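Local coordinates for glycosyl hydrolase, BNR repeat (Ralstonia eutropha, PDB 3B7F), which is probably a glycoside hydrolase, built as a seven-bladed beta-propeller with BNR repeats, whose substrate and reaction remain to be established, at residues P100-A105 and G139-T144; A154-H159 and T209-L214; P177-I182 and L192-S197; D185-K190 and A243-Y248; P213-C218 and F230-H235. All coordinates share one frame; numbering follows the deposited sequence.

Contact 1 of 5, residues P100-A105 and G139-T144. With EDO (1,2-ethanediol), chain Q.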
# COMPACT_ATOMS: atom_id res chain seq x y z
N PRO A 100 0.63 5.37 -18.16
CA PRO A 100 1.64 4.32 -18.23
C PRO A 100 1.41 3.26 -19.33
O PRO A 100 0.32 2.69 -19.43
CB PRO A 100 1.52 3.67 -16.84
CG PRO A 100 1.15 4.78 -15.96
CD PRO A 100 0.15 5.54 -16.77
N ALA A 101 2.42 3.05 -20.15
CA ALA A 101 2.37 2.08 -21.25
C ALA A 101 3.78 1.64 -21.50
O ALA A 101 4.67 2.47 -21.53
CB ALA A 101 1.81 2.71 -22.51
N PHE A 102 3.98 0.33 -21.65
CA PHE A 102 5.31 -0.21 -21.95
C PHE A 102 5.72 0.22 -23.37
O PHE A 102 4.86 0.42 -24.25
CB PHE A 102 5.33 -1.74 -21.88
CG PHE A 102 5.08 -2.31 -20.50
CD1 PHE A 102 6.08 -2.29 -19.53
CD2 PHE A 102 3.88 -2.92 -20.18
CE1 PHE A 102 5.87 -2.84 -18.26
CE2 PHE A 102 3.67 -3.49 -18.92
CZ PHE A 102 4.67 -3.44 -17.96
N ASN A 103 7.02 0.35 -23.60
CA ASN A 103 7.54 0.68 -24.94
C ASN A 103 7.24 -0.46 -25.93
O ASN A 103 7.05 -1.62 -25.52
CB ASN A 103 9.06 0.95 -24.90
CG ASN A 103 9.44 2.20 -24.11
OD1 ASN A 103 8.65 3.15 -23.97
ND2 ASN A 103 10.66 2.21 -23.59
N LYS A 104 7.18 -0.13 -27.23
CA LYS A 104 6.95 -1.10 -28.29
C LYS A 104 8.07 -2.13 -28.28
O LYS A 104 9.23 -1.76 -28.12
CB LYS A 104 6.88 -0.40 -29.66
N ALA A 105 7.73 -3.42 -28.40
CA ALA A 105 8.74 -4.48 -28.42
C ALA A 105 9.41 -4.53 -29.81
O ALA A 105 8.79 -4.08 -30.79
CB ALA A 105 8.12 -5.83 -28.08
N GLY A 139 5.90 -3.25 -13.58
CA GLY A 139 6.50 -2.18 -14.37
C GLY A 139 6.50 -0.95 -13.50
O GLY A 139 5.58 -0.79 -12.69
N LEU A 140 7.55 -0.13 -13.64
CA LEU A 140 7.75 1.12 -12.90
C LEU A 140 7.75 2.26 -13.92
O LEU A 140 8.48 2.20 -14.92
CB LEU A 140 9.07 1.09 -12.13
CG LEU A 140 9.38 2.26 -11.18
CD1 LEU A 140 8.43 2.28 -9.97
CD2 LEU A 140 10.83 2.21 -10.74
N PHE A 141 6.95 3.28 -13.64
CA PHE A 141 6.79 4.46 -14.47
C PHE A 141 6.94 5.72 -13.63
O PHE A 141 6.81 5.69 -12.40
CB PHE A 141 5.42 4.44 -15.17
CG PHE A 141 5.23 3.26 -16.09
CD1 PHE A 141 4.79 2.03 -15.59
CD2 PHE A 141 5.52 3.36 -17.43
CE1 PHE A 141 4.63 0.92 -16.45
CE2 PHE A 141 5.37 2.28 -18.27
CZ PHE A 141 4.93 1.05 -17.79
N ARG A 142 7.23 6.83 -14.31
CA ARG A 142 7.43 8.10 -13.65
C ARG A 142 6.77 9.26 -14.41
O ARG A 142 6.77 9.29 -15.64
CB ARG A 142 8.93 8.37 -13.51
CG ARG A 142 9.28 9.64 -12.76
CD ARG A 142 10.69 10.10 -13.01
NE ARG A 142 11.70 9.37 -12.26
CZ ARG A 142 12.73 8.66 -12.74
NH1 ARG A 142 12.98 8.51 -14.06
NH2 ARG A 142 13.56 8.09 -11.86
N SER A 143 6.20 10.19 -13.65
CA SER A 143 5.68 11.44 -14.18
C SER A 143 6.47 12.54 -13.50
O SER A 143 6.87 12.35 -12.37
CB SER A 143 4.21 11.62 -13.82
OG SER A 143 3.69 12.79 -14.41
N THR A 144 6.74 13.62 -14.24
CA THR A 144 7.34 14.83 -13.69
C THR A 144 6.39 16.05 -13.85
O THR A 144 6.77 17.16 -13.46
CB THR A 144 8.69 15.15 -14.36
OG1 THR A 144 8.47 15.36 -15.76
CG2 THR A 144 9.70 14.01 -14.14
C1 EDO Q . 6.58 12.69 -18.10
O1 EDO Q . 6.09 13.45 -16.99
C2 EDO Q . 7.90 12.02 -17.81
O2 EDO Q . 8.80 12.94 -17.17
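Phe141 meets Pro100, Ala101 and Phe102, and has the largest share of this contact. Its CB points from strand 139-143 toward the loop 100-105, and CG stands anti to the carbonyl carbon, beside the backbone N (chi1 -62°). The base of the ring meets proline: Pro100 CB lies over one face, 3.8 Å from Phe141 CG and 3.9 Å from CD1. As a CH-pi contact it runs 3.9 Å from Pro100 CB to the ring centroid, 14° off the normal. Further out, Phe141 CE2 comes within 3.3 Å of Ala101 O, which sits at the ring edge near its plane. At the tip, CZ reaches Phe102 CD1 at 3.9 Å and stands over one face of that second ring, toward its rim. The two aromatic planes are inclined at 59°. Past Phe141, Phe102 CE1 comes down to the bare backbone of Gly139, 4.0 Å from its CA. The loop, which leads from one propeller blade into the next, thus lies against the third strand of the blade it is about to enter. No hydrogen bond crosses here; shape and dispersion hold the loop, perhaps helped by a mild attraction between the ring-edge hydrogens and the carbonyl oxygen.

Contact 2 of 5, residues A154-H159 and T209-L214. With EDO (1,2-ethanediol), chain G.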
# COMPACT_ATOMS: atom_id res chain seq x y z
N ALA A 154 13.14 3.18 -17.33
CA ALA A 154 13.93 2.24 -18.14
C ALA A 154 14.92 1.38 -17.36
O ALA A 154 15.11 0.20 -17.67
CB ALA A 154 14.64 3.01 -19.25
N GLY A 155 15.53 1.96 -16.33
CA GLY A 155 16.47 1.20 -15.49
C GLY A 155 15.87 -0.01 -14.77
O GLY A 155 16.62 -0.90 -14.38
N PHE A 156 14.55 -0.02 -14.58
CA PHE A 156 13.87 -1.21 -14.08
C PHE A 156 13.27 -2.01 -15.25
O PHE A 156 13.56 -3.20 -15.38
CB PHE A 156 12.75 -0.95 -13.05
CG PHE A 156 12.03 -2.23 -12.70
CD1 PHE A 156 12.59 -3.12 -11.78
CD2 PHE A 156 10.90 -2.63 -13.42
CE1 PHE A 156 11.99 -4.34 -11.54
CE2 PHE A 156 10.31 -3.85 -13.21
CZ PHE A 156 10.85 -4.71 -12.27
N ASN A 157 12.41 -1.37 -16.04
CA ASN A 157 11.66 -2.05 -17.12
C ASN A 157 12.48 -2.79 -18.16
O ASN A 157 11.99 -3.77 -18.72
CB ASN A 157 10.72 -1.06 -17.85
CG ASN A 157 9.48 -0.69 -17.03
OD1 ASN A 157 9.42 -0.91 -15.83
ND2 ASN A 157 8.49 -0.09 -17.70
N ASP A 158 13.69 -2.29 -18.43
CA ASP A 158 14.64 -2.90 -19.36
C ASP A 158 15.91 -3.36 -18.64
O ASP A 158 16.94 -3.46 -19.26
CB ASP A 158 15.01 -1.90 -20.48
CG ASP A 158 13.83 -1.54 -21.38
OD1 ASP A 158 12.97 -2.40 -21.67
OD2 ASP A 158 13.80 -0.39 -21.85
N HIS A 159 15.83 -3.65 -17.35
CA HIS A 159 16.98 -4.21 -16.62
C HIS A 159 17.20 -5.62 -17.17
O HIS A 159 16.20 -6.32 -17.43
CB HIS A 159 16.69 -4.30 -15.12
CG HIS A 159 17.91 -4.51 -14.28
ND1 HIS A 159 18.56 -5.73 -14.19
CD2 HIS A 159 18.60 -3.66 -13.47
CE1 HIS A 159 19.60 -5.62 -13.38
NE2 HIS A 159 19.64 -4.38 -12.93
N THR A 209 18.10 3.98 -12.16
CA THR A 209 18.89 3.56 -13.33
C THR A 209 19.42 2.12 -13.10
O THR A 209 19.53 1.37 -14.07
CB THR A 209 19.97 4.61 -13.78
OG1 THR A 209 20.67 5.10 -12.64
CG2 THR A 209 19.33 5.80 -14.48
N ASP A 210 19.71 1.75 -11.85
CA ASP A 210 20.04 0.35 -11.49
C ASP A 210 19.26 -0.11 -10.22
O ASP A 210 18.97 0.70 -9.32
CB ASP A 210 21.54 0.11 -11.29
CG ASP A 210 21.92 -1.40 -11.28
OD1 ASP A 210 21.17 -2.22 -11.87
OD2 ASP A 210 22.98 -1.77 -10.69
N TRP A 211 18.94 -1.40 -10.18
CA TRP A 211 18.25 -2.08 -9.09
C TRP A 211 18.97 -3.36 -8.66
O TRP A 211 19.62 -4.04 -9.50
CB TRP A 211 16.83 -2.46 -9.52
CG TRP A 211 16.03 -1.28 -9.85
CD1 TRP A 211 15.94 -0.67 -11.05
CD2 TRP A 211 15.21 -0.54 -8.96
NE1 TRP A 211 15.12 0.40 -10.97
CE2 TRP A 211 14.66 0.52 -9.69
CE3 TRP A 211 14.89 -0.66 -7.60
CZ2 TRP A 211 13.79 1.45 -9.13
CZ3 TRP A 211 14.04 0.26 -7.04
CH2 TRP A 211 13.50 1.30 -7.81
N LYS A 212 18.83 -3.69 -7.37
CA LYS A 212 19.37 -4.91 -6.75
C LYS A 212 18.33 -5.52 -5.79
O LYS A 212 17.58 -4.78 -5.15
CB LYS A 212 20.67 -4.59 -5.99
CG LYS A 212 21.90 -4.26 -6.87
N PRO A 213 18.25 -6.87 -5.71
CA PRO A 213 17.29 -7.45 -4.74
C PRO A 213 17.68 -7.19 -3.29
O PRO A 213 18.85 -7.05 -3.00
CB PRO A 213 17.33 -8.94 -5.05
CG PRO A 213 18.67 -9.16 -5.68
CD PRO A 213 18.96 -7.92 -6.46
N LEU A 214 16.68 -7.05 -2.41
CA LEU A 214 16.89 -6.86 -0.98
C LEU A 214 15.85 -7.68 -0.22
O LEU A 214 14.85 -7.17 0.26
CB LEU A 214 16.81 -5.37 -0.63
CG LEU A 214 17.19 -4.94 0.79
CD1 LEU A 214 18.63 -5.30 1.12
CD2 LEU A 214 16.96 -3.45 0.93
C1 EDO G . 21.46 0.05 -7.18
O1 EDO G . 21.21 1.45 -7.49
C2 EDO G . 21.32 -0.30 -5.68
O2 EDO G . 22.32 0.34 -4.87
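His159 reaches Asp210 through NE2, which gives its hydrogen to Asp210 OD1 at 2.9 Å, with a bent N-H...O angle of 137°. Ring and carboxylate planes are only 9° apart. On the histidine, CB points toward segment 209-214 and CG stands anti to the backbone N (chi1 -165°), while ND1 caps Met161 N. Asp210 OD1 also receives a weak bond from the next backbone, Trp211 N. Phe156 likewise has CG anti to its N. Its CB touches Trp211 NE1 at 3.4 Å, and the phenyl edge turns to the indole face in a T-shaped pair, 5.6 Å between the centroids of the Phe156 ring and the five-membered ring of Trp211. The indole edge meets the helix backbone, with Trp211 CD1 3.4 Å from Gly155 O. Beside it, Gly155 CA lies 3.4 Å from Thr209 O. The short helix 154-157 follows the outermost strand of one blade; Trp211 lies close to strand 212-213, outermost in the next, packing on strands 192-197 and 200-204 and on Leu140 of strand 139-143.

Contact 3 of 5, residues P177-I182 and L192-S197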
# COMPACT_ATOMS: atom_id res chain seq x y z
N PRO A 177 0.24 -10.49 -11.59
CA PRO A 177 1.35 -10.06 -10.77
C PRO A 177 1.48 -8.54 -10.85
O PRO A 177 1.08 -7.93 -11.83
CB PRO A 177 2.54 -10.77 -11.42
CG PRO A 177 2.20 -10.79 -12.84
CD PRO A 177 0.71 -11.03 -12.88
N LYS A 178 2.04 -7.92 -9.83
CA LYS A 178 2.04 -6.46 -9.76
C LYS A 178 3.23 -5.87 -9.02
O LYS A 178 3.86 -6.54 -8.21
CB LYS A 178 0.77 -6.00 -9.04
CG LYS A 178 0.73 -6.44 -7.58
CD LYS A 178 -0.64 -6.45 -6.99
CE LYS A 178 -1.50 -7.58 -7.45
NZ LYS A 178 -2.53 -7.86 -6.41
N MSE A 179 3.44 -4.59 -9.30
CA MSE A 179 4.46 -3.78 -8.72
C MSE A 179 3.75 -2.95 -7.66
O MSE A 179 2.70 -2.34 -7.93
CB MSE A 179 5.05 -2.90 -9.82
CG MSE A 179 5.88 -1.69 -9.43
SE MSE A 179 7.74 -1.90 -9.29
CE MSE A 179 8.22 -2.52 -11.05
N HIS A 180 4.31 -2.88 -6.46
CA HIS A 180 3.68 -2.14 -5.39
C HIS A 180 4.76 -1.58 -4.48
O HIS A 180 5.94 -1.65 -4.81
CB HIS A 180 2.70 -3.07 -4.65
CG HIS A 180 3.33 -4.30 -4.08
ND1 HIS A 180 4.07 -4.28 -2.91
CD2 HIS A 180 3.28 -5.59 -4.47
CE1 HIS A 180 4.49 -5.51 -2.65
NE2 HIS A 180 4.01 -6.33 -3.57
N SER A 181 4.34 -0.99 -3.36
CA SER A 181 5.23 -0.50 -2.33
C SER A 181 6.43 0.30 -2.85
O SER A 181 7.57 0.02 -2.49
CB SER A 181 5.69 -1.69 -1.49
OG SER A 181 4.58 -2.39 -0.99
N ILE A 182 6.13 1.29 -3.71
CA ILE A 182 7.13 2.18 -4.26
C ILE A 182 7.36 3.25 -3.19
O ILE A 182 6.46 4.01 -2.80
CB ILE A 182 6.72 2.77 -5.62
CG1 ILE A 182 6.49 1.67 -6.65
CG2 ILE A 182 7.82 3.73 -6.15
CD1 ILE A 182 5.76 2.14 -7.92
N LEU A 192 15.43 4.59 -3.70
CA LEU A 192 14.13 4.03 -3.95
C LEU A 192 14.07 2.57 -3.58
O LEU A 192 15.06 1.87 -3.73
CB LEU A 192 13.81 4.12 -5.45
CG LEU A 192 13.90 5.49 -6.13
CD1 LEU A 192 13.58 5.36 -7.62
CD2 LEU A 192 12.97 6.51 -5.42
N TYR A 193 12.89 2.15 -3.12
CA TYR A 193 12.56 0.76 -2.84
C TYR A 193 11.28 0.44 -3.61
O TYR A 193 10.45 1.33 -3.83
CB TYR A 193 12.31 0.46 -1.35
CG TYR A 193 13.47 0.63 -0.38
CD1 TYR A 193 14.49 -0.31 -0.28
CD2 TYR A 193 13.48 1.71 0.50
CE1 TYR A 193 15.53 -0.15 0.66
CE2 TYR A 193 14.49 1.87 1.42
CZ TYR A 193 15.51 0.96 1.49
OH TYR A 193 16.45 1.21 2.43
N ILE A 194 11.14 -0.80 -4.06
CA ILE A 194 9.92 -1.27 -4.73
C ILE A 194 9.62 -2.68 -4.24
O ILE A 194 10.50 -3.36 -3.73
CB ILE A 194 10.00 -1.22 -6.28
CG1 ILE A 194 11.12 -2.14 -6.84
CG2 ILE A 194 10.14 0.25 -6.79
CD1 ILE A 194 11.25 -2.11 -8.39
N GLY A 195 8.37 -3.11 -4.39
CA GLY A 195 7.94 -4.45 -3.99
C GLY A 195 7.26 -5.08 -5.18
O GLY A 195 6.59 -4.40 -5.96
N MSE A 196 7.46 -6.36 -5.37
CA MSE A 196 6.84 -7.04 -6.47
C MSE A 196 6.26 -8.35 -6.02
O MSE A 196 6.92 -9.13 -5.33
CB MSE A 196 7.86 -7.30 -7.56
CG MSE A 196 8.55 -6.08 -8.00
SE MSE A 196 9.32 -6.40 -9.70
CE MSE A 196 10.19 -8.03 -9.43
N SER A 197 5.03 -8.59 -6.44
CA SER A 197 4.31 -9.80 -6.17
C SER A 197 4.16 -10.52 -7.52
O SER A 197 3.31 -10.14 -8.30
CB SER A 197 2.97 -9.49 -5.52
OG SER A 197 3.20 -8.96 -4.22
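Lys178 with Ser197 and His180 with Gly195 are the hydrogen-bonded pairs of this antiparallel hairpin, and Met179 with Met196 is the non-hydrogen-bonded pair between them. His180 N reaches Gly195 O at 2.8 Å; Ser197 N reaches Lys178 O at 3.0 Å. Ser181, with left-handed helical backbone angles, then puts an extra residue in the first strand, and Ile182 CA comes to lie nearest Ile194 CA.

Most apolar contacts involve Ile194. Its CD1 meets SE of Met179, a selenomethionine, at 3.6 Å, and its CG2 meets Ile182 CG1 at 3.9 Å, the two isoleucines side by side and pointing the same way.

Polar side chains meet beside Gly195. His180 CG stands between backbone N and carbonyl carbon (chi1 59°), and Gly195 O lies over the centre of one ring face. Its NE2 donates to Ser197 OG at 2.8 Å, and its ND1 pairs with Ser181 OG at 2.7 Å. Held at both nitrogens, the imidazole can hardly flip; Ser197 OG, also bonded to Asp233 and Arg343, ties it into a buried polar network.

Contact 4 of 5, residues D185-K190 and A243-Y248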
# COMPACT_ATOMS: atom_id res chain seq x y z
N ASP A 185 12.85 7.66 -0.58
CA ASP A 185 13.48 8.02 0.71
C ASP A 185 13.32 9.53 1.00
O ASP A 185 13.66 10.33 0.14
CB ASP A 185 14.96 7.62 0.69
CG ASP A 185 15.60 7.54 2.06
OD1 ASP A 185 15.44 8.45 2.87
OD2 ASP A 185 16.31 6.55 2.30
N PRO A 186 12.78 9.91 2.20
CA PRO A 186 12.64 11.34 2.51
C PRO A 186 13.96 12.11 2.56
O PRO A 186 13.96 13.32 2.38
CB PRO A 186 11.99 11.35 3.91
CG PRO A 186 12.23 9.99 4.46
CD PRO A 186 12.24 9.07 3.30
N ARG A 187 15.06 11.41 2.83
CA ARG A 187 16.38 12.00 2.88
C ARG A 187 17.07 12.10 1.53
O ARG A 187 18.04 12.83 1.44
CB ARG A 187 17.28 11.14 3.76
CG ARG A 187 16.84 11.01 5.20
CD ARG A 187 17.61 9.92 5.85
NE ARG A 187 17.30 8.61 5.29
CZ ARG A 187 17.80 7.46 5.74
NH1 ARG A 187 18.60 7.42 6.80
NH2 ARG A 187 17.45 6.34 5.14
N ASP A 188 16.60 11.38 0.50
CA ASP A 188 17.30 11.35 -0.78
C ASP A 188 16.40 10.84 -1.90
O ASP A 188 16.08 9.66 -1.91
CB ASP A 188 18.52 10.42 -0.63
CG ASP A 188 19.35 10.30 -1.90
OD1 ASP A 188 19.07 11.00 -2.90
OD2 ASP A 188 20.32 9.49 -1.90
N PRO A 189 16.05 11.70 -2.90
CA PRO A 189 15.18 11.23 -4.01
C PRO A 189 15.74 10.09 -4.87
O PRO A 189 14.97 9.43 -5.59
CB PRO A 189 15.04 12.48 -4.90
CG PRO A 189 16.12 13.38 -4.52
CD PRO A 189 16.42 13.11 -3.07
N LYS A 190 17.07 9.89 -4.82
CA LYS A 190 17.75 8.83 -5.55
C LYS A 190 17.58 7.44 -4.91
O LYS A 190 17.75 6.43 -5.61
CB LYS A 190 19.25 9.14 -5.68
CG LYS A 190 19.64 10.43 -6.43
CD LYS A 190 21.17 10.66 -6.38
CE LYS A 190 21.63 11.93 -7.13
N ALA A 243 12.20 7.54 11.08
CA ALA A 243 13.42 6.73 11.13
C ALA A 243 13.52 5.96 9.81
O ALA A 243 13.30 4.76 9.78
CB ALA A 243 13.37 5.80 12.30
N PRO A 244 13.85 6.66 8.69
CA PRO A 244 13.88 6.03 7.34
C PRO A 244 14.84 4.83 7.12
O PRO A 244 14.73 4.15 6.09
CB PRO A 244 14.11 7.21 6.38
CG PRO A 244 14.60 8.37 7.26
CD PRO A 244 14.19 8.10 8.66
N ASP A 245 15.75 4.56 8.06
CA ASP A 245 16.51 3.29 8.04
C ASP A 245 15.63 2.08 8.35
O ASP A 245 15.98 0.96 7.96
CB ASP A 245 17.63 3.29 9.08
CG ASP A 245 18.76 4.26 8.73
OD1 ASP A 245 19.23 4.27 7.56
OD2 ASP A 245 19.17 4.98 9.65
N ILE A 246 14.50 2.31 9.03
CA ILE A 246 13.59 1.23 9.42
C ILE A 246 12.49 0.99 8.38
O ILE A 246 11.74 1.92 8.03
CB ILE A 246 12.96 1.49 10.81
CG1 ILE A 246 14.00 2.00 11.82
CG2 ILE A 246 12.23 0.22 11.33
CD1 ILE A 246 15.31 1.17 11.93
N LEU A 247 12.42 -0.24 7.88
CA LEU A 247 11.40 -0.71 6.95
C LEU A 247 10.63 -1.85 7.60
O LEU A 247 11.19 -2.63 8.37
CB LEU A 247 12.00 -1.21 5.62
CG LEU A 247 12.44 -0.18 4.57
CD1 LEU A 247 13.38 0.83 5.13
CD2 LEU A 247 13.08 -0.90 3.38
N TYR A 248 9.33 -1.90 7.34
CA TYR A 248 8.48 -3.00 7.80
C TYR A 248 7.79 -3.58 6.59
O TYR A 248 7.56 -2.88 5.60
CB TYR A 248 7.45 -2.56 8.83
CG TYR A 248 8.01 -2.19 10.20
CD1 TYR A 248 8.40 -0.89 10.48
CD2 TYR A 248 8.06 -3.13 11.24
CE1 TYR A 248 8.86 -0.53 11.75
CE2 TYR A 248 8.50 -2.78 12.51
CZ TYR A 248 8.91 -1.47 12.76
OH TYR A 248 9.37 -1.09 14.00
O HOH W 1 19.02 3.51 5.21
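Asp185 OD1, which also brushes Pro244 CB at 4.0 Å, takes two hydrogen bonds from Arg187. The backbone N comes in at 3.0 Å on the anti side and closes an Asx turn; NE comes in at 3.1 Å on the syn lone pair, almost perfectly straight at 177°. Arg187 NH2 completes the side-on grip by binding Asp185 OD2, so the guanidinium is fixed by its own turn before it meets the other segment. A bend at chi3 (-66°) places NE over the proline: Pro244 CG stands 3.4 Å above the guanidinium plane, offset toward the rim, while Pro186 CG packs on Pro244 CB at 3.9 Å.

Each segment holds the turn between the first and second strands of its propeller blade, and 243-248 runs on into the second strand. Type I turns run from Asp185 to Asp188 in one and from Ala243 to Ile246 in the other, and the contact bridges the two successive blades at the protein surface.

The cross-blade charge pairing is looser. Arg187 NH1 meets Asp245 OD1 at 3.3 Å, a weak bond within a salt bridge, at the guanidinium edge and with the two planes 72° apart. A water between Arg187 NH2 and Asp245 OD1 is modelled too close to the carboxylate, which makes that bridge doubtful. Each carboxylate has a further partner: Asp185 OD2 is hydrogen-bonded to His191 ND1, and Asp245 OD2 forms a salt bridge with Arg261 NH2.

Contact 5 of 5, residues P213-C218 and F230-H235. With EDO (1,2-ethanediol), chain F; EDO (1,2-ethanediol), chain R.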
# COMPACT_ATOMS: atom_id res chain seq x y z
N PRO A 213 18.25 -6.87 -5.71
CA PRO A 213 17.29 -7.45 -4.74
C PRO A 213 17.68 -7.19 -3.29
O PRO A 213 18.85 -7.05 -3.00
CB PRO A 213 17.33 -8.94 -5.05
CG PRO A 213 18.67 -9.16 -5.68
CD PRO A 213 18.96 -7.92 -6.46
N LEU A 214 16.68 -7.05 -2.41
CA LEU A 214 16.89 -6.86 -0.98
C LEU A 214 15.85 -7.68 -0.22
O LEU A 214 14.85 -7.17 0.26
CB LEU A 214 16.81 -5.37 -0.63
CG LEU A 214 17.19 -4.94 0.79
CD1 LEU A 214 18.63 -5.30 1.12
CD2 LEU A 214 16.96 -3.45 0.93
N ASN A 215 16.07 -8.99 -0.20
CA ASN A 215 15.19 -9.96 0.43
C ASN A 215 15.84 -10.81 1.50
O ASN A 215 15.22 -11.71 1.99
CB ASN A 215 14.65 -10.87 -0.67
CG ASN A 215 13.86 -10.11 -1.67
OD1 ASN A 215 12.82 -9.58 -1.33
ND2 ASN A 215 14.34 -10.04 -2.92
N ARG A 216 17.05 -10.47 1.95
CA ARG A 216 17.77 -11.32 2.90
C ARG A 216 17.04 -11.40 4.24
O ARG A 216 16.67 -10.38 4.80
CB ARG A 216 19.18 -10.79 3.13
CG ARG A 216 20.10 -11.67 4.01
CD ARG A 216 21.47 -10.97 4.19
NE ARG A 216 22.35 -11.72 5.08
N GLY A 217 16.86 -12.64 4.73
CA GLY A 217 16.19 -12.94 5.99
C GLY A 217 14.70 -13.24 5.85
O GLY A 217 14.07 -13.73 6.78
N CYS A 218 14.15 -13.01 4.66
CA CYS A 218 12.74 -13.20 4.37
C CYS A 218 12.46 -14.59 3.81
O CYS A 218 13.12 -15.00 2.89
CB CYS A 218 12.34 -12.11 3.37
SG CYS A 218 10.63 -11.95 3.02
N PHE A 230 15.87 -13.61 -4.74
CA PHE A 230 14.63 -13.01 -5.20
C PHE A 230 13.63 -14.12 -5.57
O PHE A 230 13.99 -15.30 -5.63
CB PHE A 230 14.90 -12.04 -6.37
CG PHE A 230 15.54 -12.69 -7.57
CD1 PHE A 230 14.76 -13.38 -8.52
CD2 PHE A 230 16.92 -12.59 -7.78
CE1 PHE A 230 15.35 -13.97 -9.64
CE2 PHE A 230 17.52 -13.17 -8.89
CZ PHE A 230 16.73 -13.88 -9.82
N GLY A 231 12.40 -13.70 -5.85
CA GLY A 231 11.26 -14.56 -6.15
C GLY A 231 10.18 -14.45 -5.07
O GLY A 231 9.08 -14.99 -5.23
N HIS A 232 10.49 -13.71 -4.01
CA HIS A 232 9.65 -13.53 -2.81
C HIS A 232 8.34 -12.81 -3.08
O HIS A 232 8.19 -12.16 -4.11
CB HIS A 232 10.45 -12.74 -1.76
CG HIS A 232 11.75 -13.39 -1.38
ND1 HIS A 232 12.86 -13.36 -2.20
CD2 HIS A 232 12.12 -14.10 -0.29
CE1 HIS A 232 13.85 -14.02 -1.64
NE2 HIS A 232 13.42 -14.49 -0.48
N ASP A 233 7.39 -12.91 -2.14
CA ASP A 233 6.07 -12.28 -2.30
C ASP A 233 5.73 -11.31 -1.15
O ASP A 233 4.89 -11.61 -0.29
CB ASP A 233 4.98 -13.36 -2.47
CG ASP A 233 3.61 -12.77 -2.83
OD1 ASP A 233 3.54 -11.63 -3.32
OD2 ASP A 233 2.58 -13.47 -2.61
N PRO A 234 6.40 -10.13 -1.14
CA PRO A 234 6.00 -9.09 -0.21
C PRO A 234 4.65 -8.60 -0.64
O PRO A 234 4.38 -8.55 -1.86
CB PRO A 234 7.02 -7.98 -0.44
CG PRO A 234 7.51 -8.18 -1.81
CD PRO A 234 7.56 -9.69 -1.93
N HIS A 235 3.80 -8.28 0.34
CA HIS A 235 2.47 -7.73 0.09
C HIS A 235 2.43 -6.20 0.25
O HIS A 235 1.84 -5.51 -0.55
CB HIS A 235 1.41 -8.37 0.99
CG HIS A 235 1.15 -9.82 0.67
ND1 HIS A 235 0.50 -10.66 1.54
CD2 HIS A 235 1.50 -10.57 -0.40
CE1 HIS A 235 0.43 -11.87 1.01
NE2 HIS A 235 1.02 -11.84 -0.17
C1 EDO F . 19.16 -10.67 -1.00
O1 EDO F . 18.24 -10.45 -2.08
C2 EDO F . 20.00 -9.44 -0.68
O2 EDO F . 19.60 -8.74 0.51
C1 EDO R . 15.93 -15.27 2.23
O1 EDO R . 15.24 -15.91 1.13
C2 EDO R . 17.43 -15.19 2.03
O2 EDO R . 18.06 -15.08 3.31
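The connection between two propeller blades folds back on itself here: as the chain leaves the outermost strand 212-213, Asn215 and Pro213 meet His232 and Phe230, just ahead of the first strand of the next blade, 234-239. The Asn215 amide and the His232 ring lie stacked, their planes 16° apart, the two side chains sliding past each other in opposite directions. Asn215 CB makes a CH-pi contact over one face, offset toward the rim, 3.6 Å from the His232 centroid, and Asn215 CG is 3.4 Å from His232 ND1. That nitrogen is buried with no hydrogen-bonding partner in the model. The amide itself is held from elsewhere, OD1 by Val201 N and ND2 by Glu229 O, which fixes its orientation over the ring. Farther along, Pro213 CB touches Phe230 CB at 4.2 Å; the phenyl group turns away to an edge-to-face meeting with Trp165.

At the other end of the imidazole, NE2 lies 2.8 Å from O1 of an ethanediol, and Gly217 N lies 3.1 Å from its O2. Both bonds are somewhat doubtful, because this molecule, probably from the crystallisation liquor, is modelled too close to Cys218 O.

Two local motifs shape the backbone. Asn215 to Cys218 is a type II turn, with Gly217 at the third position where phi is positive (93°). Gly231 and His232, both facing Gly199, form a G1 beta bulge, again with glycine in the positive-phi position that this bulge classically favours.

Contacts 1, 2 and 5 involve the connections between blades and the outer strands, contact 4 joins first-to-second-strand turns of two blades, and contact 3 is the inner hairpin of one blade, its centre about 9 Å from that of the chain. Contact 3 is nested in the loop closed by contact 2, with centres about 12 Å apart; Phe156 packs on its two selenomethionines, and Leu140 of contact 1 reaches Ile182 and Ile194. Contact 5 begins on Pro213 and Leu214, where contact 2 ends, and Asp233 carries it to Ser197 of contact 3. Contact 4 crosses contact 3 in chain order and touches it through Tyr193 and Leu247. Neighbouring blades are thus joined at several depths.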